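Long-range contacts in mitogen activated protein kinase, putative (Leishmania donovani, PDB 4QNY), which probably transfers phosphate from ATP to serine or threonine residues of target proteins as a mitogen-activated protein kinase, here holding an ATP analogue and magnesium: residues K73-F78 with C167-A172; I107-L112 with V158-D163; R149-A154 with G213-E218. One frame throughout, in Å; residues are numbered along the deposited sequence.

Contact 1 of 3, residues K73-F78 with C167-A172. With MG (magnesium ion), chain C; ANP (phosphoaminophosphonic acid-adenylate ester), chain D.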
loop_
_atom_site.group_PDB
_atom_site.type_symbol
_atom_site.label_atom_id
_atom_site.label_comp_id
_atom_site.label_asym_id
_atom_site.label_seq_id
_atom_site.Cartn_x
_atom_site.Cartn_y
_atom_site.Cartn_z
ATOM N N LYS A 73 11.781 0.446 10.112
ATOM C CA LYS A 73 11.333 0.826 11.448
ATOM C C LYS A 73 9.853 0.516 11.647
ATOM O O LYS A 73 9.451 0.021 12.699
ATOM C CB LYS A 73 11.591 2.312 11.703
ATOM C CG LYS A 73 13.022 2.639 12.094
ATOM C CD LYS A 73 13.121 4.052 12.648
ATOM C CE LYS A 73 14.423 4.265 13.401
ATOM N NZ LYS A 73 14.445 5.580 14.103
ATOM N N LEU A 74 9.049 0.807 10.629
ATOM C CA LEU A 74 7.613 0.558 10.691
ATOM C C LEU A 74 7.300 -0.934 10.721
ATOM O O LEU A 74 6.429 -1.374 11.469
ATOM C CB LEU A 74 6.908 1.218 9.506
ATOM C CG LEU A 74 6.782 2.740 9.581
ATOM C CD1 LEU A 74 6.512 3.311 8.206
ATOM C CD2 LEU A 74 5.680 3.138 10.551
ATOM N N LEU A 75 8.013 -1.709 9.907
ATOM C CA LEU A 75 7.823 -3.156 9.873
ATOM C C LEU A 75 8.122 -3.783 11.231
ATOM O O LEU A 75 7.424 -4.697 11.670
ATOM C CB LEU A 75 8.705 -3.790 8.794
ATOM C CG LEU A 75 8.254 -3.591 7.346
ATOM C CD1 LEU A 75 9.316 -4.092 6.381
ATOM C CD2 LEU A 75 6.928 -4.294 7.098
ATOM N N ALA A 76 9.157 -3.280 11.895
ATOM C CA ALA A 76 9.518 -3.760 13.222
ATOM C C ALA A 76 8.563 -3.212 14.277
ATOM O O ALA A 76 8.374 -3.816 15.335
ATOM C CB ALA A 76 10.950 -3.374 13.554
ATOM N N HIS A 77 7.959 -2.066 13.977
ATOM C CA HIS A 77 7.055 -1.403 14.911
ATOM C C HIS A 77 5.752 -2.173 15.094
ATOM O O HIS A 77 5.193 -2.210 16.190
ATOM C CB HIS A 77 6.755 0.021 14.437
ATOM C CG HIS A 77 5.809 0.768 15.325
ATOM N ND1 HIS A 77 4.454 0.828 15.086
ATOM C CD2 HIS A 77 6.024 1.487 16.452
ATOM C CE1 HIS A 77 3.874 1.551 16.028
ATOM N NE2 HIS A 77 4.805 1.963 16.869
ATOM N N PHE A 78 5.271 -2.788 14.018
ATOM C CA PHE A 78 3.999 -3.499 14.055
ATOM C C PHE A 78 4.169 -4.992 14.320
ATOM O O PHE A 78 5.088 -5.628 13.804
ATOM C CB PHE A 78 3.233 -3.294 12.745
ATOM C CG PHE A 78 2.809 -1.874 12.507
ATOM C CD1 PHE A 78 1.832 -1.287 13.294
ATOM C CD2 PHE A 78 3.378 -1.129 11.489
ATOM C CE1 PHE A 78 1.438 0.019 13.075
ATOM C CE2 PHE A 78 2.988 0.178 11.264
ATOM C CZ PHE A 78 2.016 0.752 12.058
ATOM N N CYS A 167 1.577 -4.657 2.984
ATOM C CA CYS A 167 3.021 -4.474 2.894
ATOM C C CYS A 167 3.391 -3.138 2.253
ATOM O O CYS A 167 2.521 -2.310 1.974
ATOM C CB CYS A 167 3.656 -5.620 2.100
ATOM S SG CYS A 167 3.271 -5.620 0.332
ATOM N N ASP A 168 4.692 -2.946 2.041
ATOM C CA ASP A 168 5.244 -1.769 1.366
ATOM C C ASP A 168 4.949 -0.463 2.106
ATOM O O ASP A 168 4.064 0.299 1.719
ATOM C CB ASP A 168 4.717 -1.684 -0.072
ATOM C CG ASP A 168 5.565 -0.785 -0.956
ATOM O OD1 ASP A 168 6.330 0.043 -0.419
ATOM O OD2 ASP A 168 5.464 -0.906 -2.195
ATOM N N PHE A 169 5.711 -0.208 3.165
ATOM C CA PHE A 169 5.619 1.054 3.891
ATOM C C PHE A 169 6.679 2.034 3.398
ATOM O O PHE A 169 7.219 2.821 4.174
ATOM C CB PHE A 169 5.772 0.824 5.396
ATOM C CG PHE A 169 4.650 0.034 6.008
ATOM C CD1 PHE A 169 3.519 0.672 6.490
ATOM C CD2 PHE A 169 4.727 -1.345 6.103
ATOM C CE1 PHE A 169 2.485 -0.051 7.054
ATOM C CE2 PHE A 169 3.696 -2.074 6.666
ATOM C CZ PHE A 169 2.573 -1.426 7.143
ATOM N N GLY A 170 6.971 1.981 2.102
ATOM C CA GLY A 170 8.023 2.791 1.515
ATOM C C GLY A 170 7.662 4.251 1.309
ATOM O O GLY A 170 8.541 5.093 1.135
ATOM N N LEU A 171 6.368 4.552 1.325
ATOM C CA LEU A 171 5.907 5.924 1.140
ATOM C C LEU A 171 5.074 6.401 2.322
ATOM O O LEU A 171 4.346 7.388 2.218
ATOM C CB LEU A 171 5.092 6.050 -0.149
ATOM C CG LEU A 171 5.866 6.086 -1.467
ATOM C CD1 LEU A 171 4.906 6.176 -2.643
ATOM C CD2 LEU A 171 6.841 7.252 -1.479
ATOM N N ALA A 172 5.187 5.699 3.445
ATOM C CA ALA A 172 4.382 6.001 4.622
ATOM C C ALA A 172 4.671 7.395 5.171
ATOM O O ALA A 172 5.812 7.861 5.152
ATOM C CB ALA A 172 4.606 4.954 5.696
HETATM MG MG MG C . 4.799 -2.371 -3.607
HETATM P PG ANP D . 9.438 -0.198 -2.198
HETATM O O1G ANP D . 10.582 -1.111 -2.510
HETATM O O2G ANP D . 9.249 -0.127 -0.633
HETATM O O3G ANP D . 9.768 1.254 -2.735
HETATM P PB ANP D . 8.156 -2.196 -3.747
HETATM O O1B ANP D . 9.330 -2.143 -4.670
HETATM O O2B ANP D . 6.870 -2.426 -4.593
HETATM N N3B ANP D . 7.998 -0.745 -2.912
HETATM P PA ANP D . 7.151 -4.284 -2.228
HETATM O O1A ANP D . 5.830 -3.721 -2.589
HETATM O O2A ANP D . 7.341 -4.442 -0.717
HETATM O O3A ANP D . 8.358 -3.367 -2.732
HETATM O "O5'" ANP D . 7.306 -5.677 -2.966
HETATM C "C5'" ANP D . 7.040 -5.829 -4.376
HETATM C "C4'" ANP D . 6.255 -7.099 -4.595
HETATM O "O4'" ANP D . 6.920 -8.204 -3.951
HETATM C "C3'" ANP D . 4.847 -7.109 -4.016
HETATM O "O3'" ANP D . 3.924 -6.490 -4.905
HETATM C "C2'" ANP D . 4.575 -8.606 -3.858
HETATM O "O2'" ANP D . 4.104 -9.186 -5.070
HETATM C "C1'" ANP D . 5.965 -9.152 -3.507
HETATM N N9 ANP D . 6.164 -9.375 -2.079
HETATM C C8 ANP D . 6.609 -8.469 -1.156
HETATM N N7 ANP D . 6.692 -8.940 0.069
HETATM C C5 ANP D . 6.266 -10.252 -0.068
HETATM C C6 ANP D . 6.119 -11.300 0.868
HETATM N N6 ANP D . 6.395 -11.180 2.168
HETATM N N1 ANP D . 5.672 -12.491 0.409
HETATM C C2 ANP D . 5.392 -12.616 -0.892
HETATM N N3 ANP D . 5.492 -11.703 -1.863
HETATM C C4 ANP D . 5.937 -10.539 -1.379
HETATM O O HOH W 1 4.259 -3.727 -5.054
HETATM O O HOH W 2 4.160 -0.898 -4.773
#
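Leu75 and Phe169 each set CG beside their own backbone N, anti to the carbonyl carbon (chi1 -74° and -66°), and Leu75 CD2 then meets Phe169 CD2 at 3.8 Å as the two side chains cross obliquely. Leu74 works with its other branch, CD1, which sits 3.8 Å from Phe169 CB and 3.6 Å from Ala172 CB. Phe78, just past the helix end, runs nearly parallel to Phe169, planes at 26°, but the centroids are 5.8 Å apart and the rings are displaced along their planes, so that they barely overlap.

The contact across the segments is apolar, while the polar work is done by the neighbouring residue. Asp168 CB points away from the helix, and its OD2 binds magnesium at 2.1 Å. Its OD1 accepts Gly170 N at 3.2 Å through the anti lone pair, an Asx turn that ties the carboxylate to its own loop. This is the DFG motif with Phe169 packed against helix 62-77 and Asp168 facing the nucleotide, the DFG-in arrangement.

Leu75 also touches Leu86 of strand 86-90, and Phe169 meets His148 edge-to-face, a succession consistent with the regulatory spine of kinases. Helix 124-143 completes the surroundings through Ile141, against both Phe78 and Phe169.

Contact 2 of 3, residues I107-L112 with V158-D163. With ANP (phosphoaminophosphonic acid-adenylate ester), chain D.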
loop_
_atom_site.group_PDB
_atom_site.type_symbol
_atom_site.label_atom_id
_atom_site.label_comp_id
_atom_site.label_asym_id
_atom_site.label_seq_id
_atom_site.Cartn_x
_atom_site.Cartn_y
_atom_site.Cartn_z
ATOM N N ILE A 107 6.512 -14.971 4.537
ATOM C CA ILE A 107 6.122 -15.217 3.155
ATOM C C ILE A 107 4.602 -15.304 3.006
ATOM O O ILE A 107 3.908 -15.871 3.852
ATOM C CB ILE A 107 6.785 -16.511 2.607
ATOM C CG1 ILE A 107 6.512 -16.672 1.111
ATOM C CG2 ILE A 107 6.328 -17.737 3.388
ATOM C CD1 ILE A 107 7.123 -15.584 0.261
ATOM N N MET A 108 4.091 -14.707 1.936
ATOM C CA MET A 108 2.686 -14.837 1.575
ATOM C C MET A 108 2.594 -15.430 0.173
ATOM O O MET A 108 3.523 -15.298 -0.624
ATOM C CB MET A 108 1.971 -13.487 1.652
ATOM C CG MET A 108 1.888 -12.910 3.060
ATOM S SD MET A 108 0.780 -13.836 4.145
ATOM C CE MET A 108 -0.813 -13.402 3.447
ATOM N N GLU A 109 1.478 -16.087 -0.121
ATOM C CA GLU A 109 1.335 -16.831 -1.370
ATOM C C GLU A 109 1.342 -15.929 -2.606
ATOM O O GLU A 109 1.998 -16.242 -3.600
ATOM C CB GLU A 109 0.055 -17.669 -1.333
ATOM C CG GLU A 109 0.077 -18.764 -0.273
ATOM C CD GLU A 109 -1.214 -19.556 -0.211
ATOM O OE1 GLU A 109 -2.001 -19.490 -1.179
ATOM O OE2 GLU A 109 -1.442 -20.244 0.805
ATOM N N THR A 110 0.621 -14.815 -2.540
ATOM C CA THR A 110 0.529 -13.890 -3.668
ATOM C C THR A 110 -0.014 -12.538 -3.210
ATOM O O THR A 110 -0.090 -12.275 -2.010
ATOM C CB THR A 110 -0.371 -14.454 -4.788
ATOM O OG1 THR A 110 -0.437 -13.519 -5.871
ATOM C CG2 THR A 110 -1.776 -14.721 -4.265
ATOM N N ASP A 111 -0.381 -11.677 -4.152
ATOM C CA ASP A 111 -1.057 -10.437 -3.784
ATOM C C ASP A 111 -2.282 -10.193 -4.669
ATOM O O ASP A 111 -2.537 -10.940 -5.615
ATOM C CB ASP A 111 -0.089 -9.246 -3.839
ATOM C CG ASP A 111 0.471 -8.996 -5.225
ATOM O OD1 ASP A 111 -0.318 -8.829 -6.174
ATOM O OD2 ASP A 111 1.708 -8.963 -5.380
ATOM N N LEU A 112 -3.027 -9.137 -4.361
ATOM C CA LEU A 112 -4.326 -8.901 -4.991
ATOM C C LEU A 112 -4.271 -8.479 -6.465
ATOM O O LEU A 112 -5.198 -8.771 -7.213
ATOM C CB LEU A 112 -5.103 -7.846 -4.195
ATOM C CG LEU A 112 -5.868 -8.344 -2.966
ATOM C CD1 LEU A 112 -6.757 -7.246 -2.406
ATOM C CD2 LEU A 112 -6.688 -9.581 -3.310
ATOM N N VAL A 158 -1.967 -11.831 0.060
ATOM C CA VAL A 158 -3.024 -12.770 0.432
ATOM C C VAL A 158 -2.629 -14.235 0.241
ATOM O O VAL A 158 -1.731 -14.554 -0.538
ATOM C CB VAL A 158 -4.314 -12.513 -0.381
ATOM C CG1 VAL A 158 -4.968 -11.203 0.041
ATOM C CG2 VAL A 158 -4.016 -12.518 -1.872
ATOM N N ASN A 159 -3.313 -15.116 0.966
ATOM C CA ASN A 159 -3.145 -16.558 0.812
ATOM C C ASN A 159 -4.421 -17.205 0.284
ATOM O O ASN A 159 -5.420 -16.523 0.050
ATOM C CB ASN A 159 -2.753 -17.206 2.143
ATOM C CG ASN A 159 -1.392 -16.760 2.634
ATOM O OD1 ASN A 159 -0.522 -16.396 1.843
ATOM N ND2 ASN A 159 -1.198 -16.789 3.947
ATOM N N THR A 160 -4.386 -18.522 0.103
ATOM C CA THR A 160 -5.565 -19.268 -0.322
ATOM C C THR A 160 -6.547 -19.369 0.843
ATOM O O THR A 160 -7.737 -19.627 0.655
ATOM C CB THR A 160 -5.195 -20.677 -0.832
ATOM O OG1 THR A 160 -4.068 -20.587 -1.710
ATOM C CG2 THR A 160 -6.362 -21.307 -1.581
ATOM N N ASN A 161 -6.037 -19.148 2.051
ATOM C CA ASN A 161 -6.868 -19.077 3.246
ATOM C C ASN A 161 -7.612 -17.747 3.327
ATOM O O ASN A 161 -8.355 -17.500 4.279
ATOM C CB ASN A 161 -6.017 -19.268 4.502
ATOM C CG ASN A 161 -5.206 -20.549 4.471
ATOM O OD1 ASN A 161 -4.240 -20.668 3.716
ATOM N ND2 ASN A 161 -5.591 -21.514 5.299
ATOM N N CYS A 162 -7.385 -16.899 2.326
ATOM C CA CYS A 162 -7.922 -15.539 2.263
ATOM C C CYS A 162 -7.398 -14.659 3.397
ATOM O O CYS A 162 -7.946 -13.590 3.663
ATOM C CB CYS A 162 -9.455 -15.554 2.272
ATOM S SG CYS A 162 -10.201 -15.988 0.684
ATOM N N ASP A 163 -6.333 -15.108 4.056
ATOM C CA ASP A 163 -5.650 -14.281 5.044
ATOM C C ASP A 163 -4.968 -13.124 4.328
ATOM O O ASP A 163 -4.436 -13.293 3.233
ATOM C CB ASP A 163 -4.630 -15.100 5.839
ATOM C CG ASP A 163 -5.285 -16.125 6.747
ATOM O OD1 ASP A 163 -6.474 -15.952 7.087
ATOM O OD2 ASP A 163 -4.606 -17.103 7.125
HETATM P PG ANP D . 9.438 -0.198 -2.198
HETATM O O1G ANP D . 10.582 -1.111 -2.510
HETATM O O2G ANP D . 9.249 -0.127 -0.633
HETATM O O3G ANP D . 9.768 1.254 -2.735
HETATM P PB ANP D . 8.156 -2.196 -3.747
HETATM O O1B ANP D . 9.330 -2.143 -4.670
HETATM O O2B ANP D . 6.870 -2.426 -4.593
HETATM N N3B ANP D . 7.998 -0.745 -2.912
HETATM P PA ANP D . 7.151 -4.284 -2.228
HETATM O O1A ANP D . 5.830 -3.721 -2.589
HETATM O O2A ANP D . 7.341 -4.442 -0.717
HETATM O O3A ANP D . 8.358 -3.367 -2.732
HETATM O "O5'" ANP D . 7.306 -5.677 -2.966
HETATM C "C5'" ANP D . 7.040 -5.829 -4.376
HETATM C "C4'" ANP D . 6.255 -7.099 -4.595
HETATM O "O4'" ANP D . 6.920 -8.204 -3.951
HETATM C "C3'" ANP D . 4.847 -7.109 -4.016
HETATM O "O3'" ANP D . 3.924 -6.490 -4.905
HETATM C "C2'" ANP D . 4.575 -8.606 -3.858
HETATM O "O2'" ANP D . 4.104 -9.186 -5.070
HETATM C "C1'" ANP D . 5.965 -9.152 -3.507
HETATM N N9 ANP D . 6.164 -9.375 -2.079
HETATM C C8 ANP D . 6.609 -8.469 -1.156
HETATM N N7 ANP D . 6.692 -8.940 0.069
HETATM C C5 ANP D . 6.266 -10.252 -0.068
HETATM C C6 ANP D . 6.119 -11.300 0.868
HETATM N N6 ANP D . 6.395 -11.180 2.168
HETATM N N1 ANP D . 5.672 -12.491 0.409
HETATM C C2 ANP D . 5.392 -12.616 -0.892
HETATM N N3 ANP D . 5.492 -11.703 -1.863
HETATM C C4 ANP D . 5.937 -10.539 -1.379
#
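The flat amide of Asn159 lies between Met108 and Glu109. Met108 CE comes over one side of it, 3.4 Å from both OD1 and ND2, and Glu109 CG approaches from the other side, 3.2 Å from OD1. The Glu109 carboxylate is turned by only 24° from the amide plane, although the two side chains cross at about a right angle. At the oxygen end, Glu109 N donates to Asn159 OD1 over 2.8 Å, with an N-H...O angle of 167° and the donor nearly on the line of the C=O bond. The Met108 chain is bent at both chi2 and chi3, which folds its methyl back over the amide.

Beyond this clasp, Thr110 and Val158 form an antiparallel hydrogen-bonded pair: Val158 N donates to Thr110 O at 2.8 Å, and Thr110 N to Val158 O at 3.1 Å. Their CG2 methyls meet on one face of the small sheet, and Leu112 CD2 reaches Val158 CG1 at 4.1 Å. At the outer end of the contact, Thr160 N makes a weak bond to Glu109 OE1; the still closer approach of Thr160 OG1 to that oxygen is too short to be trusted in detail.

Segment 107-112 is the kinase hinge running into the ribose site. Met108 N donates to adenine N1 at 3.1 Å, and Asp111 OD2 lies at the ribose O2'. Chemically, the loop offers a neutral amide and backbone groups, and the carboxylate, that of Glu109, comes from the hinge side and meets Thr160 farther out. Adjacent N-H groups are thus committed in different directions, Met108 N to the nucleotide and Glu109 N to Asn159, which probably helps fix the peptide that reads the adenine.

Contact 3 of 3, residues R149-A154 with G213-E218. With ANP (phosphoaminophosphonic acid-adenylate ester), chain D.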
loop_
_atom_site.group_PDB
_atom_site.type_symbol
_atom_site.label_atom_id
_atom_site.label_comp_id
_atom_site.label_asym_id
_atom_site.label_seq_id
_atom_site.Cartn_x
_atom_site.Cartn_y
_atom_site.Cartn_z
ATOM N N ARG A 149 -0.284 5.683 2.514
ATOM C CA ARG A 149 -0.046 6.517 1.329
ATOM C C ARG A 149 0.125 5.694 0.036
ATOM O O ARG A 149 0.034 6.231 -1.069
ATOM C CB ARG A 149 1.171 7.433 1.582
ATOM C CG ARG A 149 1.735 8.188 0.382
ATOM C CD ARG A 149 0.722 9.125 -0.256
ATOM N NE ARG A 149 0.991 9.273 -1.683
ATOM C CZ ARG A 149 1.586 10.327 -2.231
ATOM N NH1 ARG A 149 1.791 10.361 -3.540
ATOM N NH2 ARG A 149 1.971 11.347 -1.475
ATOM N N ASP A 150 0.323 4.386 0.162
ATOM C CA ASP A 150 0.497 3.553 -1.026
ATOM C C ASP A 150 -0.381 2.300 -1.003
ATOM O O ASP A 150 0.104 1.190 -1.222
ATOM C CB ASP A 150 1.969 3.157 -1.182
ATOM C CG ASP A 150 2.329 2.795 -2.612
ATOM O OD1 ASP A 150 1.614 3.234 -3.538
ATOM O OD2 ASP A 150 3.331 2.076 -2.812
ATOM N N ILE A 151 -1.675 2.483 -0.748
ATOM C CA ILE A 151 -2.614 1.365 -0.734
ATOM C C ILE A 151 -3.031 0.979 -2.152
ATOM O O ILE A 151 -3.854 1.647 -2.778
ATOM C CB ILE A 151 -3.869 1.687 0.102
ATOM C CG1 ILE A 151 -3.489 1.881 1.570
ATOM C CG2 ILE A 151 -4.898 0.570 -0.016
ATOM C CD1 ILE A 151 -2.958 0.626 2.231
ATOM N N THR A 152 -2.434 -0.099 -2.653
ATOM C CA THR A 152 -2.723 -0.627 -3.983
ATOM C C THR A 152 -2.811 -2.150 -3.896
ATOM O O THR A 152 -2.265 -2.741 -2.964
ATOM C CB THR A 152 -1.638 -0.225 -5.017
ATOM O OG1 THR A 152 -0.382 -0.810 -4.650
ATOM C CG2 THR A 152 -1.492 1.288 -5.100
ATOM N N PRO A 153 -3.503 -2.791 -4.857
ATOM C CA PRO A 153 -3.615 -4.255 -4.874
ATOM C C PRO A 153 -2.272 -4.975 -4.779
ATOM O O PRO A 153 -2.187 -6.026 -4.142
ATOM C CB PRO A 153 -4.277 -4.533 -6.225
ATOM C CG PRO A 153 -5.097 -3.325 -6.483
ATOM C CD PRO A 153 -4.318 -2.169 -5.917
ATOM N N ALA A 154 -1.240 -4.413 -5.400
ATOM C CA ALA A 154 0.089 -5.018 -5.386
ATOM C C ALA A 154 0.706 -4.988 -3.991
ATOM O O ALA A 154 1.555 -5.816 -3.663
ATOM C CB ALA A 154 1.002 -4.315 -6.382
ATOM N N GLY A 213 -11.355 1.536 -1.414
ATOM C CA GLY A 213 -12.507 1.660 -2.289
ATOM C C GLY A 213 -12.180 1.245 -3.710
ATOM O O GLY A 213 -12.952 0.536 -4.352
ATOM N N CYS A 214 -11.027 1.690 -4.202
ATOM C CA CYS A 214 -10.560 1.299 -5.526
ATOM C C CYS A 214 -10.369 -0.211 -5.599
ATOM O O CYS A 214 -10.733 -0.849 -6.587
ATOM C CB CYS A 214 -9.249 2.007 -5.869
ATOM S SG CYS A 214 -9.357 3.806 -5.936
ATOM N N ILE A 215 -9.796 -0.773 -4.541
ATOM C CA ILE A 215 -9.584 -2.212 -4.449
ATOM C C ILE A 215 -10.921 -2.949 -4.372
ATOM O O ILE A 215 -11.105 -3.986 -5.010
ATOM C CB ILE A 215 -8.714 -2.569 -3.227
ATOM C CG1 ILE A 215 -7.291 -2.042 -3.424
ATOM C CG2 ILE A 215 -8.685 -4.072 -3.002
ATOM C CD1 ILE A 215 -6.413 -2.175 -2.200
ATOM N N LEU A 216 -11.854 -2.401 -3.597
ATOM C CA LEU A 216 -13.193 -2.972 -3.493
ATOM C C LEU A 216 -13.896 -2.962 -4.848
ATOM O O LEU A 216 -14.597 -3.909 -5.201
ATOM C CB LEU A 216 -14.026 -2.210 -2.459
ATOM C CG LEU A 216 -15.502 -2.601 -2.333
ATOM C CD1 LEU A 216 -15.645 -4.078 -2.008
ATOM C CD2 LEU A 216 -16.198 -1.752 -1.280
ATOM N N GLY A 217 -13.694 -1.887 -5.604
ATOM C CA GLY A 217 -14.291 -1.755 -6.920
ATOM C C GLY A 217 -13.812 -2.821 -7.885
ATOM O O GLY A 217 -14.560 -3.269 -8.755
ATOM N N GLU A 218 -12.560 -3.233 -7.727
ATOM C CA GLU A 218 -11.979 -4.255 -8.588
ATOM C C GLU A 218 -12.355 -5.660 -8.126
ATOM O O GLU A 218 -12.583 -6.548 -8.946
ATOM C CB GLU A 218 -10.458 -4.107 -8.643
ATOM C CG GLU A 218 -9.989 -2.817 -9.289
ATOM C CD GLU A 218 -8.480 -2.716 -9.362
ATOM O OE1 GLU A 218 -7.834 -3.715 -9.740
ATOM O OE2 GLU A 218 -7.939 -1.638 -9.040
HETATM P PG ANP D . 9.438 -0.198 -2.198
HETATM O O1G ANP D . 10.582 -1.111 -2.510
HETATM O O2G ANP D . 9.249 -0.127 -0.633
HETATM O O3G ANP D . 9.768 1.254 -2.735
HETATM P PB ANP D . 8.156 -2.196 -3.747
HETATM O O1B ANP D . 9.330 -2.143 -4.670
HETATM O O2B ANP D . 6.870 -2.426 -4.593
HETATM N N3B ANP D . 7.998 -0.745 -2.912
HETATM P PA ANP D . 7.151 -4.284 -2.228
HETATM O O1A ANP D . 5.830 -3.721 -2.589
HETATM O O2A ANP D . 7.341 -4.442 -0.717
HETATM O O3A ANP D . 8.358 -3.367 -2.732
HETATM O "O5'" ANP D . 7.306 -5.677 -2.966
HETATM C "C5'" ANP D . 7.040 -5.829 -4.376
HETATM C "C4'" ANP D . 6.255 -7.099 -4.595
HETATM O "O4'" ANP D . 6.920 -8.204 -3.951
HETATM C "C3'" ANP D . 4.847 -7.109 -4.016
HETATM O "O3'" ANP D . 3.924 -6.490 -4.905
HETATM C "C2'" ANP D . 4.575 -8.606 -3.858
HETATM O "O2'" ANP D . 4.104 -9.186 -5.070
HETATM C "C1'" ANP D . 5.965 -9.152 -3.507
HETATM N N9 ANP D . 6.164 -9.375 -2.079
HETATM C C8 ANP D . 6.609 -8.469 -1.156
HETATM N N7 ANP D . 6.692 -8.940 0.069
HETATM C C5 ANP D . 6.266 -10.252 -0.068
HETATM C C6 ANP D . 6.119 -11.300 0.868
HETATM N N6 ANP D . 6.395 -11.180 2.168
HETATM N N1 ANP D . 5.672 -12.491 0.409
HETATM C C2 ANP D . 5.392 -12.616 -0.892
HETATM N N3 ANP D . 5.492 -11.703 -1.863
HETATM C C4 ANP D . 5.937 -10.539 -1.379
#
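Ile215 of helix 206-219 packs its side chain against the catalytic loop of the kinase fold, where it meets Ile151 and Pro153 in two different ways. Against Ile151 it crosses at about a right angle and touches tip to branch: Ile215 CD1 lies 3.8 Å from Ile151 CG2. Against Pro153 the two side chains slide past each other in opposite directions, placing Ile215 CG1 alongside the ring at 3.9 Å from Pro153 CD. One side chain can serve both because its chain is extended, with CD1 anti to CA (chi2 172°), so the CG1 carbon rubs along the proline while the terminal methyl goes on to Ile151. The same methyl comes within 4.0 Å of the Thr152 carbonyl carbon C, backing the loop between its two apolar residues.

The helix carrying Ile215 is the long central helix of the C-terminal lobe, helix F of kinases, and it underlies the HRD loop here. Asp208 on that helix also accepts a hydrogen bond from Arg149 N, a polar link near the start of the loop. Leu112 also touches Pro153; its pairing with Ile215 is consistent with the lower part of the catalytic spine.

On the face of the loop turned to the nucleotide, Ala154 O accepts a hydrogen bond from the ribose O3' at 2.8 Å. Helix packing on one side and ribose binding on the other thus fall on adjacent residues. Glu218 crosses the proline at about a right angle; its carboxylate oxygen OE2 is hydrogen-bonded to Tyr191 OH and stands 4.2 Å from Pro153 CG.

In the fold
Each of the three contacts has one segment touching the bound nucleotide analogue within a single protein kinase domain, their centres about 19 Å (contacts 1 and 2), 17 Å (1 and 3) and 15 Å (2 and 3) apart. Along the chain the segments come in the order 73-78, 107-112, 149-154, 158-163, 167-172, 213-218, so contact 2 is enclosed by contact 1 and contact 3 crosses both. The sheet of strands 110-111, 156-158 and 164-166 joins the loops of all three. Leu112 CB packs 3.4 Å from Pro153 O, linking contacts 2 and 3, while Leu171 O lies 3.2 Å from Arg149 CB, linking 1 and 3. Hinge, catalytic loop and DFG segment are thereby positioned together around the bound ATP analogue.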